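Local coordinates for PGRP-Hd - Peptidoglycan recognition protein homologue (Alvinella pompejana, PDB 3EP1) that probably recognises bacterial peptidoglycan in innate immunity through an N-acetylmuramoyl-L-alanine amidase-type domain, at residues I62-A65 with L66-D70; V6-Q10 with W11-E15; E92-G95 with W96-G100. All coordinates share one frame; numbering follows the deposited sequence.

In the fold
Interaction 2, in the N-terminal loop, touches both of the others. Its centre is about 11 Å from that of interaction 1 on helix 59-72 and about 12 Å from that of interaction 3, the loop after strand 90-92. V63 CG1 packs 3.5 Å from W11 CD2, and Q67 NE2 probably hydrogen-bonds I14 O at 2.9 Å. Toward interaction 3, V6 O takes a probable bond from E92 N (2.7 Å) and R8 NH1 gives one to G93 O (2.8 Å). Interactions 1 and 3 do not touch (nearest atoms about 5 Å apart), yet D77 is shared: its carboxylate meets Q67 NE2 and R8 NH1, its backbone O meets R94 NH2.

Interaction 1 (I62-A65 with L66-D70)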
ATOM      1  N   ILE A  62      22.648   8.278   4.723  1.00 21.27           N
ATOM      2  CA  ILE A  62      23.233   7.417   3.702  1.00 20.51           C
ATOM      3  C   ILE A  62      22.480   7.568   2.391  1.00 18.16           C
ATOM      4  O   ILE A  62      23.086   7.594   1.322  1.00 19.37           O
ATOM      5  CB  ILE A  62      23.208   5.923   4.105  1.00 21.52           C
ATOM      6  CG1 ILE A  62      24.186   5.670   5.252  1.00 20.69           C
ATOM      7  CG2 ILE A  62      23.597   5.065   2.906  1.00 21.92           C
ATOM      8  CD1 ILE A  62      24.180   4.246   5.769  1.00 21.76           C
ATOM      9  N   VAL A  63      21.159   7.664   2.479  1.00 16.40           N
ATOM     10  CA  VAL A  63      20.339   7.815   1.289  1.00 14.59           C
ATOM     11  C   VAL A  63      20.755   9.100   0.580  1.00 15.37           C
ATOM     12  O   VAL A  63      20.917   9.130  -0.637  1.00 13.29           O
ATOM     13  CB  VAL A  63      18.834   7.861   1.643  1.00 14.47           C
ATOM     14  CG1 VAL A  63      18.016   8.106   0.404  1.00 15.30           C
ATOM     15  CG2 VAL A  63      18.411   6.547   2.278  1.00 14.85           C
ATOM     16  N   LYS A  64      20.939  10.163   1.352  1.00 17.49           N
ATOM     17  CA  LYS A  64      21.360  11.440   0.780  1.00 18.72           C
ATOM     18  C   LYS A  64      22.714  11.259   0.094  1.00 18.59           C
ATOM     19  O   LYS A  64      22.928  11.729  -1.017  1.00 19.89           O
ATOM     20  CB  LYS A  64      21.478  12.485   1.882  1.00 19.48           C
ATOM     21  CG  LYS A  64      22.090  13.805   1.447  1.00 21.57           C
ATOM     22  CD  LYS A  64      21.125  14.669   0.671  1.00 22.90           C
ATOM     23  CE  LYS A  64      21.604  16.119   0.695  1.00 26.26           C
ATOM     24  NZ  LYS A  64      20.636  17.056   0.095  1.00 23.11           N
ATOM     25  N   ALA A  65      23.623  10.573   0.775  1.00 19.88           N
ATOM     26  CA  ALA A  65      24.957  10.313   0.245  1.00 21.79           C
ATOM     27  C   ALA A  65      24.900   9.555  -1.078  1.00 20.45           C
ATOM     28  O   ALA A  65      25.704   9.792  -1.974  1.00 20.76           O
ATOM     29  CB  ALA A  65      25.773   9.513   1.257  1.00 21.91           C
ATOM     30  N   LEU A  66      23.960   8.624  -1.190  1.00 20.94           N
ATOM     31  CA  LEU A  66      23.827   7.845  -2.409  1.00 20.64           C
ATOM     32  C   LEU A  66      23.392   8.765  -3.530  1.00 20.57           C
ATOM     33  O   LEU A  66      23.940   8.720  -4.632  1.00 21.14           O
ATOM     34  CB  LEU A  66      22.804   6.716  -2.219  1.00 21.50           C
ATOM     35  CG  LEU A  66      23.261   5.525  -1.368  1.00 22.30           C
ATOM     36  CD1 LEU A  66      22.064   4.642  -1.005  1.00 21.62           C
ATOM     37  CD2 LEU A  66      24.305   4.731  -2.141  1.00 21.90           C
ATOM     38  N   GLN A  67      22.409   9.614  -3.252  1.00 21.04           N
ATOM     39  CA  GLN A  67      21.946  10.525  -4.281  1.00 20.84           C
ATOM     40  C   GLN A  67      23.143  11.313  -4.799  1.00 21.76           C
ATOM     41  O   GLN A  67      23.395  11.340  -5.997  1.00 22.48           O
ATOM     42  CB  GLN A  67      20.883  11.487  -3.741  1.00 20.66           C
ATOM     43  CG  GLN A  67      20.337  12.412  -4.814  1.00 18.61           C
ATOM     44  CD  GLN A  67      19.376  13.441  -4.284  1.00 19.22           C
ATOM     45  OE1 GLN A  67      19.666  14.132  -3.310  1.00 21.17           O
ATOM     46  NE2 GLN A  67      18.224  13.565  -4.932  1.00 18.00           N
ATOM     47  N   ASP A  68      23.890  11.934  -3.893  1.00 22.15           N
ATOM     48  CA  ASP A  68      25.062  12.716  -4.280  1.00 23.44           C
ATOM     49  C   ASP A  68      25.989  11.937  -5.212  1.00 23.67           C
ATOM     50  O   ASP A  68      26.467  12.464  -6.223  1.00 23.17           O
ATOM     51  CB  ASP A  68      25.848  13.137  -3.040  1.00 24.45           C
ATOM     52  CG  ASP A  68      25.139  14.198  -2.234  1.00 26.29           C
ATOM     53  OD1 ASP A  68      25.587  14.466  -1.099  1.00 26.08           O
ATOM     54  OD2 ASP A  68      24.142  14.766  -2.730  1.00 27.85           O
ATOM     55  N   ALA A  69      26.235  10.680  -4.854  1.00 24.37           N
ATOM     56  CA  ALA A  69      27.099   9.807  -5.632  1.00 24.29           C
ATOM     57  C   ALA A  69      26.508   9.559  -7.013  1.00 26.53           C
ATOM     58  O   ALA A  69      27.230   9.507  -8.010  1.00 27.72           O
ATOM     59  CB  ALA A  69      27.291   8.478  -4.905  1.00 25.67           C
ATOM     60  N   ASP A  70      25.191   9.412  -7.075  1.00 24.51           N
ATOM     61  CA  ASP A  70      24.547   9.161  -8.349  1.00 22.99           C
ATOM     62  C   ASP A  70      24.597  10.386  -9.257  1.00 21.98           C
ATOM     63  O   ASP A  70      24.802  10.252 -10.460  1.00 21.00           O
ATOM     64  CB  ASP A  70      23.111   8.683  -8.115  1.00 24.56           C
ATOM     65  CG  ASP A  70      23.062   7.330  -7.401  1.00 25.71           C
ATOM     66  OD1 ASP A  70      21.960   6.816  -7.143  1.00 24.95           O
ATOM     67  OD2 ASP A  70      24.137   6.778  -7.094  1.00 27.05           O
TER
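L66 turns back over I62: its backbone N donates to I62 O at 2.9 Å, and with CG anti to the carbonyl carbon (chi1 -74°) the side chain leans over the same oxygen, L66 CG lying 3.4 Å from I62 O. Beyond it, the L66 CD1 methyl meets I62 CG2 at 4.2 Å, a light apolar touch one turn apart. Q67 N donates to V63 O (3.0 Å), and its side chain leaves in another direction: CG is anti to the backbone N (chi1 -177°) and the chain runs on extended, carrying the amide to D77 OD1 and to the N-terminal loop. These are the i to i+4 bonds of an alpha-helix, the middle of helix 59-72 in the amidase-type domain, with V63 and Q67 forming the buried face that packs against W11. D68 N donates to K64 O (3.0 Å), and D68 CG folds back to 3.5 Å from that oxygen. The carboxylate does not pair with the lysine one turn earlier: K64 NZ stays 5.1 Å from D68 OD2 and hydrogen-bonds A12 O instead, though the opposite charges may still attract. A69 repeats the backbone pattern to A65, its CB 3.6 Å from A65 O.

Interaction 2 (V6-Q10 with W11-E15); sequences VPRQQ and WAAIE
The indole of W11 lies under the carbonyl of R8, whose O stands 3.4 Å above one ring face, offset toward the rim; A13 CB sits over the same face. The backbone that brings them together is a Schellman motif following the 3-10 turn that begins at R8: A13 N donates to R8 O (3.1 Å), A12 N gives a weak bond to Q9 O (3.2 Å), and A12 takes positive phi (58°). W11 N also donates to R8 O, the two donors gripping this oxygen from opposite faces of its carbonyl plane. The indole reaches its place from a crowded position, CG between the backbone N and the carbonyl carbon (chi1 51°), with CD1 3.4 Å from P7 O. Its NE1 bonds E92 O, and the ring packs on helix 59-72 at E60, V63 and Q67. With W11 replaced by an alanine, a gap is likely to open between this turn and the helix, and E92 O would probably lose its indole donor. The R8 chain bends at chi3, laying one guanidinium face over A13 CB, while R8 CB meets A13 CB at 3.7 Å, the apolar closure expected of the motif. R8 NH1 bonds G93 O and forms a salt bridge with D77. I14 O lies at the guanidinium edge, in plane, where R8 NH2 donates a weak, bent bond of 2.9 Å (127°).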
ATOM      1  N   VAL A   6       9.174   6.870   3.852  1.00 19.84           N
ATOM      2  CA  VAL A   6       9.847   8.148   4.086  1.00 19.29           C
ATOM      3  C   VAL A   6       9.996   8.931   2.771  1.00 20.41           C
ATOM      4  O   VAL A   6      10.709   8.513   1.863  1.00 19.92           O
ATOM      5  CB  VAL A   6      11.237   7.944   4.723  1.00 18.02           C
ATOM      6  CG1 VAL A   6      11.907   9.284   4.929  1.00 15.99           C
ATOM      7  CG2 VAL A   6      11.103   7.223   6.057  1.00 17.16           C
ATOM      8  N   PRO A   7       9.329  10.092   2.667  1.00 20.49           N
ATOM      9  CA  PRO A   7       9.371  10.938   1.470  1.00 19.97           C
ATOM     10  C   PRO A   7      10.738  11.560   1.210  1.00 19.35           C
ATOM     11  O   PRO A   7      11.549  11.699   2.125  1.00 19.92           O
ATOM     12  CB  PRO A   7       8.301  11.981   1.765  1.00 20.51           C
ATOM     13  CG  PRO A   7       8.486  12.193   3.236  1.00 21.26           C
ATOM     14  CD  PRO A   7       8.624  10.781   3.764  1.00 19.74           C
ATOM     15  N   ARG A   8      10.974  11.932  -0.049  1.00 19.88           N
ATOM     16  CA  ARG A   8      12.230  12.542  -0.486  1.00 20.93           C
ATOM     17  C   ARG A   8      12.665  13.682   0.425  1.00 20.71           C
ATOM     18  O   ARG A   8      13.817  13.746   0.851  1.00 19.85           O
ATOM     19  CB  ARG A   8      12.098  13.099  -1.908  1.00 20.99           C
ATOM     20  CG  ARG A   8      11.904  12.070  -3.001  1.00 21.13           C
ATOM     21  CD  ARG A   8      11.679  12.752  -4.347  1.00 20.87           C
ATOM     22  NE  ARG A   8      12.861  13.477  -4.813  1.00 18.86           N
ATOM     23  CZ  ARG A   8      13.908  12.905  -5.397  1.00 18.63           C
ATOM     24  NH1 ARG A   8      13.925  11.595  -5.593  1.00 17.14           N
ATOM     25  NH2 ARG A   8      14.937  13.640  -5.793  1.00 17.21           N
ATOM     26  N   GLN A   9      11.737  14.584   0.711  1.00 23.02           N
ATOM     27  CA  GLN A   9      12.049  15.730   1.548  1.00 25.92           C
ATOM     28  C   GLN A   9      12.470  15.388   2.978  1.00 25.65           C
ATOM     29  O   GLN A   9      13.136  16.190   3.629  1.00 26.60           O
ATOM     30  CB  GLN A   9      10.874  16.707   1.577  1.00 27.35           C
ATOM     31  CG  GLN A   9      11.136  17.890   2.480  1.00 33.86           C
ATOM     32  CD  GLN A   9      10.303  19.120   2.154  1.00 37.12           C
ATOM     33  OE1 GLN A   9      10.545  20.196   2.705  1.00 38.68           O
ATOM     34  NE2 GLN A   9       9.323  18.972   1.260  1.00 39.47           N
ATOM     35  N   GLN A  10      12.101  14.210   3.470  1.00 24.83           N
ATOM     36  CA  GLN A  10      12.474  13.843   4.835  1.00 25.08           C
ATOM     37  C   GLN A  10      13.964  13.528   4.899  1.00 24.40           C
ATOM     38  O   GLN A  10      14.573  13.647   5.961  1.00 25.67           O
ATOM     39  CB  GLN A  10      11.641  12.655   5.339  1.00 25.87           C
ATOM     40  CG  GLN A  10      11.387  12.663   6.852  1.00 29.20           C
ATOM     41  CD  GLN A  10      10.037  12.043   7.236  1.00 30.67           C
ATOM     42  OE1 GLN A  10       8.975  12.516   6.825  1.00 29.81           O
ATOM     43  NE2 GLN A  10      10.082  10.984   8.036  1.00 33.36           N
ATOM     44  N   TRP A  11      14.561  13.119   3.781  1.00 22.84           N
ATOM     45  CA  TRP A  11      15.999  12.870   3.798  1.00 21.85           C
ATOM     46  C   TRP A  11      16.763  13.978   3.074  1.00 20.14           C
ATOM     47  O   TRP A  11      17.909  13.793   2.684  1.00 21.80           O
ATOM     48  CB  TRP A  11      16.378  11.486   3.231  1.00 19.35           C
ATOM     49  CG  TRP A  11      15.834  11.093   1.884  1.00 19.87           C
ATOM     50  CD1 TRP A  11      14.642  10.475   1.629  1.00 20.45           C
ATOM     51  CD2 TRP A  11      16.489  11.233   0.617  1.00 18.10           C
ATOM     52  NE1 TRP A  11      14.517  10.212   0.285  1.00 17.58           N
ATOM     53  CE2 TRP A  11      15.634  10.668  -0.361  1.00 18.33           C
ATOM     54  CE3 TRP A  11      17.713  11.779   0.212  1.00 15.89           C
ATOM     55  CZ2 TRP A  11      15.966  10.634  -1.721  1.00 17.81           C
ATOM     56  CZ3 TRP A  11      18.044  11.747  -1.142  1.00 16.42           C
ATOM     57  CH2 TRP A  11      17.173  11.177  -2.092  1.00 18.01           C
ATOM     58  N   ALA A  12      16.113  15.136   2.931  1.00 19.85           N
ATOM     59  CA  ALA A  12      16.684  16.323   2.276  1.00 19.52           C
ATOM     60  C   ALA A  12      17.120  16.103   0.835  1.00 19.22           C
ATOM     61  O   ALA A  12      18.192  16.539   0.435  1.00 18.12           O
ATOM     62  CB  ALA A  12      17.858  16.848   3.081  1.00 20.12           C
ATOM     63  N   ALA A  13      16.279  15.444   0.051  1.00 19.01           N
ATOM     64  CA  ALA A  13      16.613  15.168  -1.337  1.00 20.25           C
ATOM     65  C   ALA A  13      16.616  16.422  -2.203  1.00 21.13           C
ATOM     66  O   ALA A  13      15.821  17.332  -1.994  1.00 21.21           O
ATOM     67  CB  ALA A  13      15.631  14.146  -1.911  1.00 18.69           C
ATOM     68  N   ILE A  14      17.534  16.467  -3.165  1.00 21.95           N
ATOM     69  CA  ILE A  14      17.608  17.576  -4.106  1.00 21.23           C
ATOM     70  C   ILE A  14      16.717  17.145  -5.277  1.00 21.67           C
ATOM     71  O   ILE A  14      16.663  15.965  -5.608  1.00 19.77           O
ATOM     72  CB  ILE A  14      19.054  17.791  -4.605  1.00 23.41           C
ATOM     73  CG1 ILE A  14      19.939  18.262  -3.449  1.00 23.07           C
ATOM     74  CG2 ILE A  14      19.073  18.805  -5.740  1.00 22.94           C
ATOM     75  CD1 ILE A  14      21.390  18.417  -3.826  1.00 24.95           C
ATOM     76  N   GLU A  15      16.012  18.084  -5.897  1.00 21.82           N
ATOM     77  CA  GLU A  15      15.135  17.733  -7.005  1.00 23.99           C
ATOM     78  C   GLU A  15      15.893  17.020  -8.122  1.00 23.49           C
ATOM     79  O   GLU A  15      17.091  17.210  -8.306  1.00 19.91           O
ATOM     80  CB  GLU A  15      14.439  18.978  -7.561  1.00 27.18           C
ATOM     81  CG  GLU A  15      15.372  19.960  -8.227  1.00 32.17           C
ATOM     82  CD  GLU A  15      14.639  21.137  -8.838  1.00 34.39           C
ATOM     83  OE1 GLU A  15      15.311  21.985  -9.452  1.00 37.31           O
ATOM     84  OE2 GLU A  15      13.399  21.220  -8.700  1.00 35.79           O
TER

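Interaction 3 (E92-G95 with W96-G100)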
ATOM      1  N   GLU A  92      11.649   6.811   0.050  1.00 15.90           N
ATOM      2  CA  GLU A  92      11.260   7.113  -1.306  1.00 17.76           C
ATOM      3  C   GLU A  92      12.464   7.618  -2.093  1.00 17.34           C
ATOM      4  O   GLU A  92      13.142   8.548  -1.673  1.00 19.64           O
ATOM      5  CB  GLU A  92      10.144   8.165  -1.338  1.00 19.07           C
ATOM      6  CG  GLU A  92       9.850   8.642  -2.754  1.00 22.46           C
ATOM      7  CD  GLU A  92       8.881   9.793  -2.822  1.00 23.82           C
ATOM      8  OE1 GLU A  92       8.776  10.559  -1.839  1.00 25.36           O
ATOM      9  OE2 GLU A  92       8.240   9.940  -3.881  1.00 25.98           O
ATOM     10  N   GLY A  93      12.739   6.976  -3.221  1.00 15.59           N
ATOM     11  CA  GLY A  93      13.826   7.407  -4.071  1.00 15.47           C
ATOM     12  C   GLY A  93      13.120   8.185  -5.160  1.00 16.23           C
ATOM     13  O   GLY A  93      12.547   9.238  -4.901  1.00 17.74           O
ATOM     14  N   ARG A  94      13.132   7.660  -6.377  1.00 15.82           N
ATOM     15  CA  ARG A  94      12.440   8.329  -7.467  1.00 18.22           C
ATOM     16  C   ARG A  94      10.942   8.134  -7.271  1.00 18.50           C
ATOM     17  O   ARG A  94      10.146   8.895  -7.803  1.00 20.77           O
ATOM     18  CB  ARG A  94      12.871   7.765  -8.825  1.00 16.52           C
ATOM     19  CG  ARG A  94      14.350   7.876  -9.071  1.00 14.67           C
ATOM     20  CD  ARG A  94      14.730   7.648 -10.522  1.00 16.30           C
ATOM     21  NE  ARG A  94      16.169   7.790 -10.677  1.00 15.83           N
ATOM     22  CZ  ARG A  94      16.809   7.886 -11.834  1.00 13.95           C
ATOM     23  NH1 ARG A  94      16.140   7.850 -12.971  1.00 15.29           N
ATOM     24  NH2 ARG A  94      18.124   8.043 -11.844  1.00 13.10           N
ATOM     25  N   GLY A  95      10.567   7.109  -6.504  1.00 19.36           N
ATOM     26  CA  GLY A  95       9.159   6.843  -6.245  1.00 18.14           C
ATOM     27  C   GLY A  95       8.425   6.048  -7.308  1.00 18.51           C
ATOM     28  O   GLY A  95       9.027   5.564  -8.267  1.00 19.93           O
ATOM     29  N   TRP A  96       7.115   5.901  -7.137  1.00 18.43           N
ATOM     30  CA  TRP A  96       6.301   5.154  -8.096  1.00 18.59           C
ATOM     31  C   TRP A  96       6.128   5.971  -9.373  1.00 19.02           C
ATOM     32  O   TRP A  96       6.221   7.198  -9.352  1.00 19.46           O
ATOM     33  CB  TRP A  96       4.900   4.858  -7.533  1.00 18.69           C
ATOM     34  CG  TRP A  96       4.831   3.961  -6.329  1.00 17.75           C
ATOM     35  CD1 TRP A  96       4.328   4.282  -5.103  1.00 17.98           C
ATOM     36  CD2 TRP A  96       5.224   2.584  -6.251  1.00 16.59           C
ATOM     37  NE1 TRP A  96       4.379   3.193  -4.267  1.00 15.22           N
ATOM     38  CE2 TRP A  96       4.925   2.138  -4.946  1.00 16.65           C
ATOM     39  CE3 TRP A  96       5.797   1.685  -7.156  1.00 18.69           C
ATOM     40  CZ2 TRP A  96       5.179   0.836  -4.525  1.00 17.26           C
ATOM     41  CZ3 TRP A  96       6.052   0.387  -6.738  1.00 17.19           C
ATOM     42  CH2 TRP A  96       5.743  -0.025  -5.434  1.00 20.31           C
ATOM     43  N   GLY A  97       5.886   5.278 -10.480  1.00 16.93           N
ATOM     44  CA  GLY A  97       5.654   5.942 -11.751  1.00 20.00           C
ATOM     45  C   GLY A  97       6.779   6.697 -12.433  1.00 19.59           C
ATOM     46  O   GLY A  97       6.517   7.492 -13.330  1.00 22.69           O
ATOM     47  N   VAL A  98       8.021   6.461 -12.030  1.00 19.95           N
ATOM     48  CA  VAL A  98       9.157   7.142 -12.650  1.00 19.88           C
ATOM     49  C   VAL A  98      10.255   6.141 -13.007  1.00 20.11           C
ATOM     50  O   VAL A  98      10.554   5.246 -12.223  1.00 22.86           O
ATOM     51  CB  VAL A  98       9.766   8.211 -11.711  1.00 19.85           C
ATOM     52  CG1 VAL A  98      10.946   8.884 -12.391  1.00 19.43           C
ATOM     53  CG2 VAL A  98       8.718   9.241 -11.328  1.00 19.92           C
ATOM     54  N   VAL A  99      10.858   6.303 -14.183  1.00 20.09           N
ATOM     55  CA  VAL A  99      11.924   5.402 -14.623  1.00 19.59           C
ATOM     56  C   VAL A  99      13.235   5.669 -13.881  1.00 18.86           C
ATOM     57  O   VAL A  99      13.684   6.814 -13.775  1.00 19.28           O
ATOM     58  CB  VAL A  99      12.176   5.518 -16.152  1.00 21.48           C
ATOM     59  CG1 VAL A  99      10.923   5.115 -16.930  1.00 21.06           C
ATOM     60  CG2 VAL A  99      12.558   6.935 -16.502  1.00 24.65           C
ATOM     61  N   GLY A 100      13.834   4.605 -13.352  1.00 17.34           N
ATOM     62  CA  GLY A 100      15.083   4.748 -12.634  1.00 15.39           C
ATOM     63  C   GLY A 100      16.269   4.450 -13.533  1.00 15.76           C
ATOM     64  O   GLY A 100      16.113   4.332 -14.748  1.00 14.69           O
TER
HETATM   65  O   HOH W   1       6.226   7.236  -4.811  1.00 21.57           O
HETATM   66  O   HOH W   2       7.044   8.787  -7.499  1.00 31.76           O
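R94 reaches across to the backbone of V99 and G100, the tight part of a loop that follows strand 90-92 with the Gly-Arg-Gly-Trp run familiar from peptidoglycan recognition domains. With CG beside the backbone N (chi1 -58°) and the chain extended to NE, the guanidinium lies with one face against G100 CA, which comes within 3.3 Å of R94 NH1. The same NH1 donates to V99 O at 2.8 Å, in the carbonyl plane and on a lone pair. NE bonds I78 O, and NH2 donates to Q101 OE1 and D77 O, which together fix the rotation of the guanidinium. G95 between R94 and W96 has phi 83° and psi -174°, where a side chain would jam against R94 O. V98 packs more lightly, its CG2 3.8 Å from R94 O. The W96 side of the loop is looser and held through water. The W96 ring meets the F82 ring edge-to-face, while one water accepts from W96 N at 2.8 Å and reaches E92 OE2 only weakly, and a second donates to R94 O at 3.1 Å and to W96 O at 2.6 Å.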